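Local coordinates for protein cytochrome C (Marichromatium purpuratum 984, PDB 5LO9) that probably oxidises thiosulfate to tetrathionate at a heme c site, and may run the reverse reaction, passing electrons through a series of covalently bound heme c groups, at residues T7-G12 against S81-A86; W304-A309 against D321-R326; A399-L404 against V456-Q461. All coordinates share one frame; numbering follows the deposited sequence.

Interaction 1 (T7-G12 against S81-A86); sequences TLAEQG and SAYYGA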
loop_
_atom_site.group_PDB
_atom_site.type_symbol
_atom_site.label_atom_id
_atom_site.label_comp_id
_atom_site.label_asym_id
_atom_site.label_seq_id
_atom_site.Cartn_x
_atom_site.Cartn_y
_atom_site.Cartn_z
ATOM N N THR A 7 3.612 -10.778 -63.510
ATOM C CA THR A 7 4.311 -10.379 -64.724
ATOM C C THR A 7 4.644 -8.882 -64.697
ATOM O O THR A 7 5.749 -8.497 -65.104
ATOM C CB THR A 7 3.492 -10.771 -65.973
ATOM O OG1 THR A 7 2.249 -10.068 -65.974
ATOM C CG2 THR A 7 3.203 -12.335 -66.019
ATOM N N LEU A 8 3.777 -8.041 -64.107
ATOM C CA LEU A 8 4.121 -6.624 -63.955
ATOM C C LEU A 8 5.251 -6.419 -62.965
ATOM O O LEU A 8 6.121 -5.560 -63.176
ATOM C CB LEU A 8 2.922 -5.816 -63.497
ATOM C CG LEU A 8 1.873 -5.457 -64.531
ATOM C CD1 LEU A 8 0.784 -4.565 -63.899
ATOM C CD2 LEU A 8 2.543 -4.769 -65.692
ATOM N N ALA A 9 5.245 -7.154 -61.857
ATOM C CA ALA A 9 6.331 -6.965 -60.907
ATOM C C ALA A 9 7.653 -7.467 -61.468
ATOM O O ALA A 9 8.684 -6.807 -61.296
ATOM C CB ALA A 9 6.012 -7.646 -59.587
ATOM N N GLU A 10 7.653 -8.620 -62.150
ATOM C CA GLU A 10 8.922 -9.243 -62.531
ATOM C C GLU A 10 9.424 -8.803 -63.905
ATOM O O GLU A 10 10.637 -8.689 -64.106
ATOM C CB GLU A 10 8.780 -10.770 -62.529
ATOM C CG GLU A 10 8.550 -11.432 -61.150
ATOM C CD GLU A 10 8.561 -12.964 -61.222
ATOM O OE1 GLU A 10 8.772 -13.523 -62.331
ATOM O OE2 GLU A 10 8.278 -13.604 -60.185
ATOM N N GLN A 11 8.529 -8.496 -64.840
ATOM C CA GLN A 11 8.927 -8.203 -66.212
ATOM C C GLN A 11 8.318 -6.942 -66.805
ATOM O O GLN A 11 8.765 -6.518 -67.872
ATOM C CB GLN A 11 8.568 -9.385 -67.122
ATOM C CG GLN A 11 9.378 -10.646 -66.857
ATOM C CD GLN A 11 8.680 -11.886 -67.387
ATOM O OE1 GLN A 11 8.034 -11.863 -68.444
ATOM N NE2 GLN A 11 8.820 -12.988 -66.653
ATOM N N GLY A 12 7.344 -6.327 -66.162
ATOM C CA GLY A 12 6.655 -5.221 -66.762
ATOM C C GLY A 12 5.852 -5.691 -67.957
ATOM O O GLY A 12 5.729 -6.879 -68.235
ATOM N N SER A 81 -1.357 -4.958 -56.369
ATOM C CA SER A 81 -1.631 -4.919 -54.944
ATOM C C SER A 81 -1.771 -6.335 -54.375
ATOM O O SER A 81 -1.162 -6.662 -53.356
ATOM C CB SER A 81 -2.880 -4.087 -54.684
ATOM O OG SER A 81 -2.749 -2.791 -55.254
ATOM N N ALA A 82 -2.525 -7.208 -55.055
ATOM C CA ALA A 82 -2.679 -8.587 -54.589
ATOM C C ALA A 82 -1.374 -9.360 -54.673
ATOM O O ALA A 82 -1.108 -10.229 -53.834
ATOM C CB ALA A 82 -3.737 -9.299 -55.396
ATOM N N TYR A 83 -0.560 -9.094 -55.694
ATOM C CA TYR A 83 0.703 -9.821 -55.816
ATOM C C TYR A 83 1.645 -9.494 -54.663
ATOM O O TYR A 83 2.157 -10.399 -53.994
ATOM C CB TYR A 83 1.380 -9.508 -57.152
ATOM C CG TYR A 83 2.797 -10.011 -57.236
ATOM C CD1 TYR A 83 3.071 -11.303 -57.604
ATOM C CD2 TYR A 83 3.862 -9.187 -56.938
ATOM C CE1 TYR A 83 4.386 -11.775 -57.671
ATOM C CE2 TYR A 83 5.185 -9.647 -57.014
ATOM C CZ TYR A 83 5.439 -10.948 -57.378
ATOM O OH TYR A 83 6.752 -11.410 -57.460
ATOM N N TYR A 84 1.863 -8.207 -54.384
ATOM C CA TYR A 84 2.823 -7.835 -53.346
ATOM C C TYR A 84 2.291 -8.181 -51.963
ATOM O O TYR A 84 3.076 -8.441 -51.047
ATOM C CB TYR A 84 3.182 -6.337 -53.448
ATOM C CG TYR A 84 4.251 -6.080 -54.486
ATOM C CD1 TYR A 84 5.515 -6.602 -54.316
ATOM C CD2 TYR A 84 3.995 -5.362 -55.646
ATOM C CE1 TYR A 84 6.504 -6.422 -55.255
ATOM C CE2 TYR A 84 4.995 -5.154 -56.599
ATOM C CZ TYR A 84 6.245 -5.702 -56.391
ATOM O OH TYR A 84 7.280 -5.566 -57.283
ATOM N N GLY A 85 0.966 -8.218 -51.813
ATOM C CA GLY A 85 0.363 -8.572 -50.545
ATOM C C GLY A 85 0.459 -10.042 -50.230
ATOM O O GLY A 85 0.438 -10.431 -49.053
ATOM N N ALA A 86 0.571 -10.875 -51.263
ATOM C CA ALA A 86 0.739 -12.307 -51.065
ATOM C C ALA A 86 2.174 -12.720 -50.800
ATOM O O ALA A 86 2.393 -13.830 -50.319
ATOM C CB ALA A 86 0.252 -13.070 -52.288
#

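Interaction 2 (W304-A309 against D321-R326); sequences WAAWVA and DTMAER. With HEC (heme c), chain E; THJ (thiosulfate), chain J; EDO (1,2-ethanediol), chain S.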
loop_
_atom_site.group_PDB
_atom_site.type_symbol
_atom_site.label_atom_id
_atom_site.label_comp_id
_atom_site.label_asym_id
_atom_site.label_seq_id
_atom_site.Cartn_x
_atom_site.Cartn_y
_atom_site.Cartn_z
ATOM N N TRP A 304 -0.460 7.024 -10.297
ATOM C CA TRP A 304 0.181 7.769 -9.221
ATOM C C TRP A 304 -0.843 8.531 -8.390
ATOM O O TRP A 304 -0.657 8.702 -7.191
ATOM C CB TRP A 304 1.233 8.725 -9.754
ATOM C CG TRP A 304 0.892 9.469 -10.990
ATOM C CD1 TRP A 304 1.244 9.138 -12.269
ATOM C CD2 TRP A 304 0.194 10.702 -11.075
ATOM N NE1 TRP A 304 0.795 10.082 -13.135
ATOM C CE2 TRP A 304 0.154 11.063 -12.422
ATOM C CE3 TRP A 304 -0.399 11.542 -10.138
ATOM C CZ2 TRP A 304 -0.461 12.223 -12.855
ATOM C CZ3 TRP A 304 -1.024 12.686 -10.576
ATOM C CH2 TRP A 304 -1.048 13.014 -11.915
ATOM N N ALA A 305 -1.938 8.974 -8.979
ATOM C CA ALA A 305 -2.912 9.670 -8.154
ATOM C C ALA A 305 -3.719 8.705 -7.314
ATOM O O ALA A 305 -4.372 9.127 -6.356
ATOM C CB ALA A 305 -3.873 10.489 -9.022
ATOM N N ALA A 306 -3.683 7.423 -7.654
ATOM C CA ALA A 306 -4.485 6.434 -6.959
ATOM C C ALA A 306 -3.732 5.834 -5.780
ATOM O O ALA A 306 -4.335 5.578 -4.737
ATOM C CB ALA A 306 -4.903 5.331 -7.929
ATOM N N TRP A 307 -2.423 5.625 -5.921
ATOM C CA TRP A 307 -1.664 4.981 -4.854
ATOM C C TRP A 307 -1.857 5.668 -3.505
ATOM O O TRP A 307 -2.038 4.999 -2.479
ATOM C CB TRP A 307 -0.179 4.960 -5.203
ATOM C CG TRP A 307 0.631 4.265 -4.149
ATOM C CD1 TRP A 307 1.424 4.833 -3.170
ATOM C CD2 TRP A 307 0.691 2.863 -3.943
ATOM N NE1 TRP A 307 1.961 3.855 -2.385
ATOM C CE2 TRP A 307 1.531 2.635 -2.845
ATOM C CE3 TRP A 307 0.111 1.771 -4.582
ATOM C CZ2 TRP A 307 1.819 1.362 -2.394
ATOM C CZ3 TRP A 307 0.396 0.504 -4.117
ATOM C CH2 TRP A 307 1.229 0.314 -3.037
ATOM N N VAL A 308 -1.822 7.005 -3.485
ATOM C CA VAL A 308 -1.867 7.760 -2.232
ATOM C C VAL A 308 -3.277 7.964 -1.737
ATOM O O VAL A 308 -3.469 8.616 -0.706
ATOM C CB VAL A 308 -1.233 9.158 -2.357
ATOM C CG1 VAL A 308 0.260 9.069 -2.688
ATOM C CG2 VAL A 308 -1.977 10.001 -3.450
ATOM N N ALA A 309 -4.262 7.449 -2.456
ATOM C CA ALA A 309 -5.673 7.666 -2.170
ATOM C C ALA A 309 -6.354 6.462 -1.529
ATOM O O ALA A 309 -7.504 6.575 -1.095
ATOM C CB ALA A 309 -6.410 8.010 -3.474
ATOM N N ASP A 321 -11.767 -0.113 0.699
ATOM C CA ASP A 321 -11.014 -0.941 -0.237
ATOM C C ASP A 321 -9.538 -0.586 -0.191
ATOM O O ASP A 321 -9.172 0.590 -0.241
ATOM C CB ASP A 321 -11.532 -0.777 -1.680
ATOM C CG ASP A 321 -12.632 -1.799 -2.068
ATOM O OD1 ASP A 321 -12.910 -2.794 -1.323
ATOM O OD2 ASP A 321 -13.222 -1.592 -3.161
ATOM N N THR A 322 -8.701 -1.608 -0.088
ATOM C CA THR A 322 -7.276 -1.446 -0.284
ATOM C C THR A 322 -6.979 -1.283 -1.765
ATOM O O THR A 322 -7.835 -1.471 -2.623
ATOM C CB THR A 322 -6.499 -2.659 0.256
ATOM O OG1 THR A 322 -6.969 -3.885 -0.325
ATOM C CG2 THR A 322 -6.583 -2.776 1.748
ATOM N N MET A 323 -5.743 -0.900 -2.067
ATOM C CA MET A 323 -5.280 -0.931 -3.448
ATOM C C MET A 323 -5.362 -2.336 -4.039
ATOM O O MET A 323 -5.739 -2.493 -5.201
ATOM C CB MET A 323 -3.857 -0.409 -3.525
ATOM C CG MET A 323 -3.235 -0.491 -4.886
ATOM S SD MET A 323 -4.141 0.448 -6.116
ATOM C CE MET A 323 -3.931 2.117 -5.554
ATOM N N ALA A 324 -4.985 -3.378 -3.277
ATOM C CA ALA A 324 -5.106 -4.731 -3.836
ATOM C C ALA A 324 -6.553 -5.064 -4.142
ATOM O O ALA A 324 -6.863 -5.646 -5.196
ATOM C CB ALA A 324 -4.546 -5.806 -2.898
ATOM N N GLU A 325 -7.451 -4.726 -3.224
ATOM C CA GLU A 325 -8.845 -5.072 -3.431
ATOM C C GLU A 325 -9.371 -4.362 -4.658
ATOM O O GLU A 325 -10.127 -4.929 -5.456
ATOM C CB GLU A 325 -9.658 -4.736 -2.183
ATOM C CG GLU A 325 -9.432 -5.798 -1.122
ATOM C CD GLU A 325 -9.710 -5.373 0.309
ATOM O OE1 GLU A 325 -10.147 -4.227 0.582
ATOM O OE2 GLU A 325 -9.434 -6.218 1.183
ATOM N N ARG A 326 -8.917 -3.140 -4.855
ATOM C CA ARG A 326 -9.329 -2.366 -6.009
ATOM C C ARG A 326 -8.851 -3.021 -7.290
ATOM O O ARG A 326 -9.629 -3.224 -8.225
ATOM C CB ARG A 326 -8.785 -0.944 -5.845
ATOM C CG ARG A 326 -9.077 0.040 -6.916
ATOM C CD ARG A 326 -10.494 -0.061 -7.331
ATOM N NE ARG A 326 -11.050 1.255 -7.537
ATOM C CZ ARG A 326 -11.836 1.574 -8.547
ATOM N NH1 ARG A 326 -12.119 0.661 -9.479
ATOM N NH2 ARG A 326 -12.306 2.824 -8.637
HETATM FE FE HEC E . -8.948 0.599 -13.996
HETATM C CHA HEC E . -10.027 3.045 -11.716
HETATM C CHB HEC E . -6.265 -0.216 -11.900
HETATM C CHC HEC E . -8.026 -2.032 -16.161
HETATM C CHD HEC E . -11.323 1.665 -16.241
HETATM N NA HEC E . -8.280 1.304 -12.155
HETATM C C1A HEC E . -8.846 2.254 -11.418
HETATM C C2A HEC E . -8.137 2.512 -10.146
HETATM C C3A HEC E . -7.032 1.571 -10.194
HETATM C C4A HEC E . -7.204 0.858 -11.484
HETATM C CMA HEC E . -5.964 1.405 -9.174
HETATM C CAA HEC E . -8.472 3.543 -9.098
HETATM C CBA HEC E . -8.137 4.927 -9.642
HETATM C CGA HEC E . -8.309 6.001 -8.581
HETATM O O1A HEC E . -7.744 7.098 -8.789
HETATM O O2A HEC E . -9.018 5.777 -7.552
HETATM N NB HEC E . -7.449 -0.853 -14.046
HETATM C C1B HEC E . -6.480 -1.005 -13.118
HETATM C C2B HEC E . -5.579 -2.125 -13.409
HETATM C C3B HEC E . -6.104 -2.662 -14.657
HETATM C C4B HEC E . -7.267 -1.805 -14.951
HETATM C CMB HEC E . -4.391 -2.572 -12.635
HETATM C CAB HEC E . -5.580 -3.833 -15.422
HETATM C CBB HEC E . -5.756 -5.072 -14.545
HETATM N NC HEC E . -9.576 -0.079 -15.868
HETATM C C1C HEC E . -9.087 -1.110 -16.576
HETATM C C2C HEC E . -9.713 -1.249 -17.911
HETATM C C3C HEC E . -10.698 -0.155 -17.923
HETATM C C4C HEC E . -10.506 0.506 -16.612
HETATM C CMC HEC E . -9.395 -2.293 -18.951
HETATM C CAC HEC E . -11.655 0.295 -19.013
HETATM C CBC HEC E . -12.465 -0.844 -19.543
HETATM N ND HEC E . -10.415 2.080 -13.956
HETATM C C1D HEC E . -11.257 2.336 -14.945
HETATM C C2D HEC E . -12.175 3.449 -14.641
HETATM C C3D HEC E . -11.819 3.887 -13.280
HETATM C C4D HEC E . -10.711 2.940 -12.976
HETATM C CMD HEC E . -13.234 3.946 -15.563
HETATM C CAD HEC E . -12.399 4.997 -12.421
HETATM C CBD HEC E . -13.916 4.906 -12.149
HETATM C CGD HEC E . -14.448 3.687 -11.368
HETATM O O1D HEC E . -14.185 2.492 -11.701
HETATM O O2D HEC E . -15.209 3.914 -10.388
HETATM S S1 THJ J . -13.285 -1.144 -12.244
HETATM O O1 THJ J . -13.321 -1.794 -10.889
HETATM O O2 THJ J . -14.237 0.013 -12.316
HETATM O O3 THJ J . -13.780 -2.133 -13.230
HETATM S S2 THJ J . -11.554 -0.710 -12.731
HETATM C C1 EDO S . -2.638 -1.965 0.367
HETATM O O1 EDO S . -2.995 -2.708 -0.836
HETATM C C2 EDO S . -2.403 -0.465 0.094
HETATM O O2 EDO S . -3.666 0.320 0.034
#

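Interaction 3 (A399-L404 against V456-Q461); sequences AEHCAL and VRLTPQ. With HEC (heme c), chain F.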
loop_
_atom_site.group_PDB
_atom_site.type_symbol
_atom_site.label_atom_id
_atom_site.label_comp_id
_atom_site.label_asym_id
_atom_site.label_seq_id
_atom_site.Cartn_x
_atom_site.Cartn_y
_atom_site.Cartn_z
ATOM N N ALA A 399 -19.101 6.734 -36.087
ATOM C CA ALA A 399 -18.730 6.377 -37.455
ATOM C C ALA A 399 -17.728 7.355 -38.016
ATOM O O ALA A 399 -16.795 6.956 -38.726
ATOM C CB ALA A 399 -19.954 6.374 -38.348
ATOM N N GLU A 400 -17.894 8.637 -37.672
ATOM C CA GLU A 400 -16.987 9.683 -38.136
ATOM C C GLU A 400 -15.613 9.573 -37.480
ATOM O O GLU A 400 -14.591 9.571 -38.171
ATOM C CB GLU A 400 -17.604 11.074 -37.887
ATOM C CG GLU A 400 -18.196 11.751 -39.140
ATOM C CD GLU A 400 -17.088 12.299 -40.093
ATOM O OE1 GLU A 400 -16.142 12.976 -39.595
ATOM O OE2 GLU A 400 -17.142 12.020 -41.330
ATOM N N HIS A 401 -15.564 9.446 -36.148
ATOM C CA HIS A 401 -14.336 9.715 -35.416
ATOM C C HIS A 401 -13.742 8.528 -34.655
ATOM O O HIS A 401 -12.716 8.708 -33.999
ATOM C CB HIS A 401 -14.572 10.838 -34.405
ATOM C CG HIS A 401 -15.075 12.130 -34.993
ATOM N ND1 HIS A 401 -14.344 12.891 -35.880
ATOM C CD2 HIS A 401 -16.201 12.839 -34.733
ATOM C CE1 HIS A 401 -15.015 13.990 -36.170
ATOM N NE2 HIS A 401 -16.137 13.991 -35.476
ATOM N N CYS A 402 -14.334 7.331 -34.701
ATOM C CA CYS A 402 -13.881 6.273 -33.792
ATOM C C CYS A 402 -13.746 4.939 -34.516
ATOM O O CYS A 402 -12.805 4.169 -34.277
ATOM C CB CYS A 402 -14.846 6.120 -32.614
ATOM S SG CYS A 402 -15.493 7.724 -31.928
ATOM N N ALA A 403 -14.685 4.677 -35.427
ATOM C CA ALA A 403 -14.725 3.381 -36.089
ATOM C C ALA A 403 -13.422 3.070 -36.820
ATOM O O ALA A 403 -13.070 1.905 -36.993
ATOM C CB ALA A 403 -15.894 3.363 -37.063
ATOM N N LEU A 404 -12.696 4.087 -37.261
ATOM C CA LEU A 404 -11.453 3.851 -37.983
ATOM C C LEU A 404 -10.534 2.894 -37.218
ATOM O O LEU A 404 -9.843 2.059 -37.818
ATOM C CB LEU A 404 -10.771 5.201 -38.245
ATOM C CG LEU A 404 -9.440 5.233 -38.985
ATOM C CD1 LEU A 404 -9.584 4.979 -40.505
ATOM C CD2 LEU A 404 -8.812 6.566 -38.707
ATOM N N VAL A 456 -8.637 15.855 -33.264
ATOM C CA VAL A 456 -10.053 16.078 -33.019
ATOM C C VAL A 456 -10.272 16.059 -31.518
ATOM O O VAL A 456 -9.780 15.161 -30.830
ATOM C CB VAL A 456 -10.907 14.978 -33.689
ATOM C CG1 VAL A 456 -12.372 15.257 -33.480
ATOM C CG2 VAL A 456 -10.549 14.854 -35.181
ATOM N N ARG A 457 -11.067 16.993 -31.011
ATOM C CA ARG A 457 -11.464 16.920 -29.610
ATOM C C ARG A 457 -12.942 17.250 -29.496
ATOM O O ARG A 457 -13.358 18.366 -29.810
ATOM C CB ARG A 457 -10.610 17.851 -28.746
ATOM C CG ARG A 457 -9.297 17.184 -28.209
ATOM C CD ARG A 457 -9.567 16.076 -27.193
ATOM N NE ARG A 457 -8.416 15.270 -26.776
ATOM C CZ ARG A 457 -8.028 14.129 -27.349
ATOM N NH1 ARG A 457 -8.671 13.642 -28.401
ATOM N NH2 ARG A 457 -6.992 13.457 -26.856
ATOM N N LEU A 458 -13.721 16.271 -29.039
ATOM C CA LEU A 458 -15.165 16.398 -28.960
ATOM C C LEU A 458 -15.601 17.364 -27.877
ATOM O O LEU A 458 -14.918 17.566 -26.876
ATOM C CB LEU A 458 -15.798 15.054 -28.692
ATOM C CG LEU A 458 -15.344 13.910 -29.608
ATOM C CD1 LEU A 458 -16.113 12.644 -29.310
ATOM C CD2 LEU A 458 -15.587 14.251 -31.019
ATOM N N THR A 459 -16.765 17.969 -28.103
ATOM C CA THR A 459 -17.448 18.749 -27.094
ATOM C C THR A 459 -18.026 17.826 -26.032
ATOM O O THR A 459 -18.201 16.620 -26.255
ATOM C CB THR A 459 -18.579 19.562 -27.722
ATOM O OG1 THR A 459 -19.545 18.677 -28.305
ATOM C CG2 THR A 459 -18.041 20.474 -28.813
ATOM N N PRO A 460 -18.318 18.365 -24.858
ATOM C CA PRO A 460 -18.969 17.546 -23.830
ATOM C C PRO A 460 -20.171 16.810 -24.363
ATOM O O PRO A 460 -20.240 15.574 -24.253
ATOM C CB PRO A 460 -19.352 18.578 -22.779
ATOM C CG PRO A 460 -18.311 19.623 -22.934
ATOM C CD PRO A 460 -18.031 19.716 -24.384
ATOM N N GLN A 461 -21.073 17.532 -25.035
ATOM C CA GLN A 461 -22.289 16.907 -25.529
ATOM C C GLN A 461 -21.963 15.803 -26.535
ATOM O O GLN A 461 -22.573 14.729 -26.507
ATOM C CB GLN A 461 -23.207 17.962 -26.152
ATOM C CG GLN A 461 -24.585 17.426 -26.558
ATOM C CD GLN A 461 -25.483 17.103 -25.362
ATOM O OE1 GLN A 461 -25.814 17.998 -24.568
ATOM N NE2 GLN A 461 -25.860 15.819 -25.211
HETATM FE FE HEC F . -10.160 5.023 -28.654
HETATM C CHA HEC F . -8.906 3.272 -25.907
HETATM C CHB HEC F . -13.292 5.297 -27.128
HETATM C CHC HEC F . -11.199 7.101 -31.221
HETATM C CHD HEC F . -7.248 4.236 -30.490
HETATM N NA HEC F . -10.966 4.384 -26.840
HETATM C C1A HEC F . -10.321 3.690 -25.890
HETATM C C2A HEC F . -11.208 3.373 -24.738
HETATM C C3A HEC F . -12.480 3.978 -25.088
HETATM C C4A HEC F . -12.220 4.573 -26.426
HETATM C CMA HEC F . -13.723 3.971 -24.252
HETATM C CAA HEC F . -10.926 2.645 -23.464
HETATM C CBA HEC F . -11.918 1.481 -23.359
HETATM C CGA HEC F . -11.279 0.122 -23.435
HETATM O O1A HEC F . -10.046 0.050 -23.541
HETATM O O2A HEC F . -12.044 -0.866 -23.395
HETATM N NB HEC F . -11.927 6.020 -29.082
HETATM C C1B HEC F . -13.051 6.010 -28.378
HETATM C C2B HEC F . -14.116 6.843 -28.981
HETATM C C3B HEC F . -13.494 7.385 -30.185
HETATM C C4B HEC F . -12.127 6.818 -30.130
HETATM C CMB HEC F . -15.498 7.050 -28.480
HETATM C CAB HEC F . -14.074 8.321 -31.212
HETATM C CBB HEC F . -14.452 9.590 -30.486
HETATM N NC HEC F . -9.380 5.563 -30.518
HETATM C C1C HEC F . -9.935 6.394 -31.388
HETATM C C2C HEC F . -9.175 6.539 -32.640
HETATM C C3C HEC F . -8.011 5.698 -32.441
HETATM C C4C HEC F . -8.256 5.125 -31.091
HETATM C CMC HEC F . -9.556 7.359 -33.828
HETATM C CAC HEC F . -6.855 5.373 -33.351
HETATM C CBC HEC F . -6.100 6.517 -33.941
HETATM N ND HEC F . -8.401 3.973 -28.257
HETATM C C1D HEC F . -7.369 3.782 -29.091
HETATM C C2D HEC F . -6.275 3.013 -28.439
HETATM C C3D HEC F . -6.761 2.750 -27.096
HETATM C C4D HEC F . -8.083 3.391 -27.088
HETATM C CMD HEC F . -4.961 2.596 -28.991
HETATM C CAD HEC F . -6.047 1.993 -26.031
HETATM C CBD HEC F . -4.982 2.933 -25.475
HETATM C CGD HEC F . -3.671 2.215 -25.181
HETATM O O1D HEC F . -3.504 1.008 -25.431
HETATM O O2D HEC F . -2.744 2.876 -24.703
#

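Interaction 1 (T7-G12 against S81-A86)
Ala-9 points its methyl at two consecutive tyrosines of helix 74-86. CB lies 3.4 Å from Tyr-83 CE2 and equally close, 3.4 Å, to Tyr-84 OH, meeting both rings obliquely. The contact is apolar packing, with one small side chain touching CE2 of the Tyr-83 ring and the phenol end of Tyr-84. The CA atoms of Ala-9 and Tyr-83 are 8.1 Å apart, an approach consistent with the short alanine side chain.

Glu-10 adds a looser fringe. Its extended chain crosses Tyr-83 at about a right angle, with carboxylate and ring planes 80° apart. Glu-10 OE2 stays 3.8 Å from Tyr-83 OH, too far to count as a hydrogen bond.

Behind this first shell the tyrosines brace each other: Tyr-83 CD2 rests over the centre of the Tyr-84 ring, 3.9 Å above its plane. With chi1 at 169°, Tyr-83 turns CG opposite its backbone N and aims the ring at helix 2-10, where Arg-6 and Phe-2 also meet it. Tyr-84 touches Cys-21, a covalent attachment point of heme c, and its side chain comes within about 4 Å of the heme, nearest atoms.

Helices 2-10 and 74-86 thus pack as the N- and C-terminal helices do in class I cytochromes c, while Leu-48 of helix 45-57 backs Tyr-84.

Interaction 2 (W304-A309 against D321-R326)
Ala-306 O accepts a 3.0 Å bond from Ala-309 N, and the Met-323 methyl CE lies 3.6 Å from that same oxygen. Met-323 makes the whole crossing. Its chain leaves CG anti to the backbone N (chi1 176°), then bends about CB-CG and again about CG-SD, carrying CE to the Ala-306 backbone; CG meets Trp-307 CZ3 at 3.8 Å, the two side chains crossing at about a right angle. SD lies 3.7 Å from the heme methyl CMA.

Thr-322, the N-cap, and Glu-325 form a capping box at the start of helix 323-332: Thr-322 OG1 accepts from Glu-325 N at 3.1 Å, and Glu-325 OE1 accepts in return from Thr-322 N. Ala-306, Met-323 and Arg-326 line the heme pocket, and Arg-326, its NE bonded to Tyr-310 OH, also belongs to the thiosulfate pocket. Its guanidinium lays one face against the heme edge, with NH1 3.1 Å from thiosulfate O1 and NH2 facing propionate O2D. A leucine here would probably leave the thiosulfate oxygen and this propionate without the guanidinium charge beside them.

Strands 312-314 and 319-321 form a hairpin linking the segments. Helix 351-363 packs Ile-360 and Phe-361 on Trp-307 and Gln-357 on Met-323.

Interaction 3 (A399-L404 against V456-Q461)
His-401 is the side chain on which the contact turns. Val-456 CG1 comes over one face of its imidazole in a CH-pi contact, 4.1 Å from the ring centroid and 22° off the normal, shifted toward the rim near ND1 and CE1. The branch is set by chi1 of -177°, which places CG1 anti to the Val-456 backbone N and directs it to the ring. From the opposite face, Glu-400 CB lies 3.9 Å above the plane, so the imidazole is held between an aliphatic carbon of its own segment and a methyl of the other.

The buried side is where Leu-458 joins in. Its two methyls divide the work: CD2 meets His-401 CD2 at 4.0 Å as the two side chains slide past each other in opposite directions, whereas CD1 reaches heme carbon CBB at 3.7 Å. On the heme side, Cys-402 SG is bonded covalently to CAB, the thioether link, and His-401 CB also approaches CAB and CBB. Leu-458 thus bridges the histidine and the porphyrin margin.

The other side is looser. His-401 and Val-456 keep part of their surface toward solvent, and Glu-400 is exposed. Arg-457 bends back so that NH1 makes a weak 3.1 Å bond to Val-456 O, and it also bonds to Pro-451 O.

His-401 ends helix 391-401 just before the heme-attachment sequence, in which Cys-402 and Cys-405 bind heme and His-406 ligates iron. Val-456 to Leu-458 lead from the loop after Met-450, the second axial ligand, into helix 460-470. This is the CXXCH attachment site of a class I cytochrome c domain, its flank closed by the segment leading into helix 460-470, probably the C-terminal helix of this domain.

The three contacts follow one another along the chain, each beside a different heme c. Interaction 1 belongs to the first cytochrome domain, close to the heme attached through Cys-21. Interaction 2 adjoins the heme beside which thiosulfate lies, with Arg-326 reaching the ligand itself. Interaction 3 borders the heme carried by Cys-402. Interactions 2 and 3 are 31 Å apart between centres and about 15 Å between nearest atoms; interaction 1 lies 38 Å from interaction 3 and 56 Å from interaction 2, centre to centre. None touches another. The irons of the hemes at interactions 2 and 3 are about 15 Å apart, so these two hemes probably relay electrons between them.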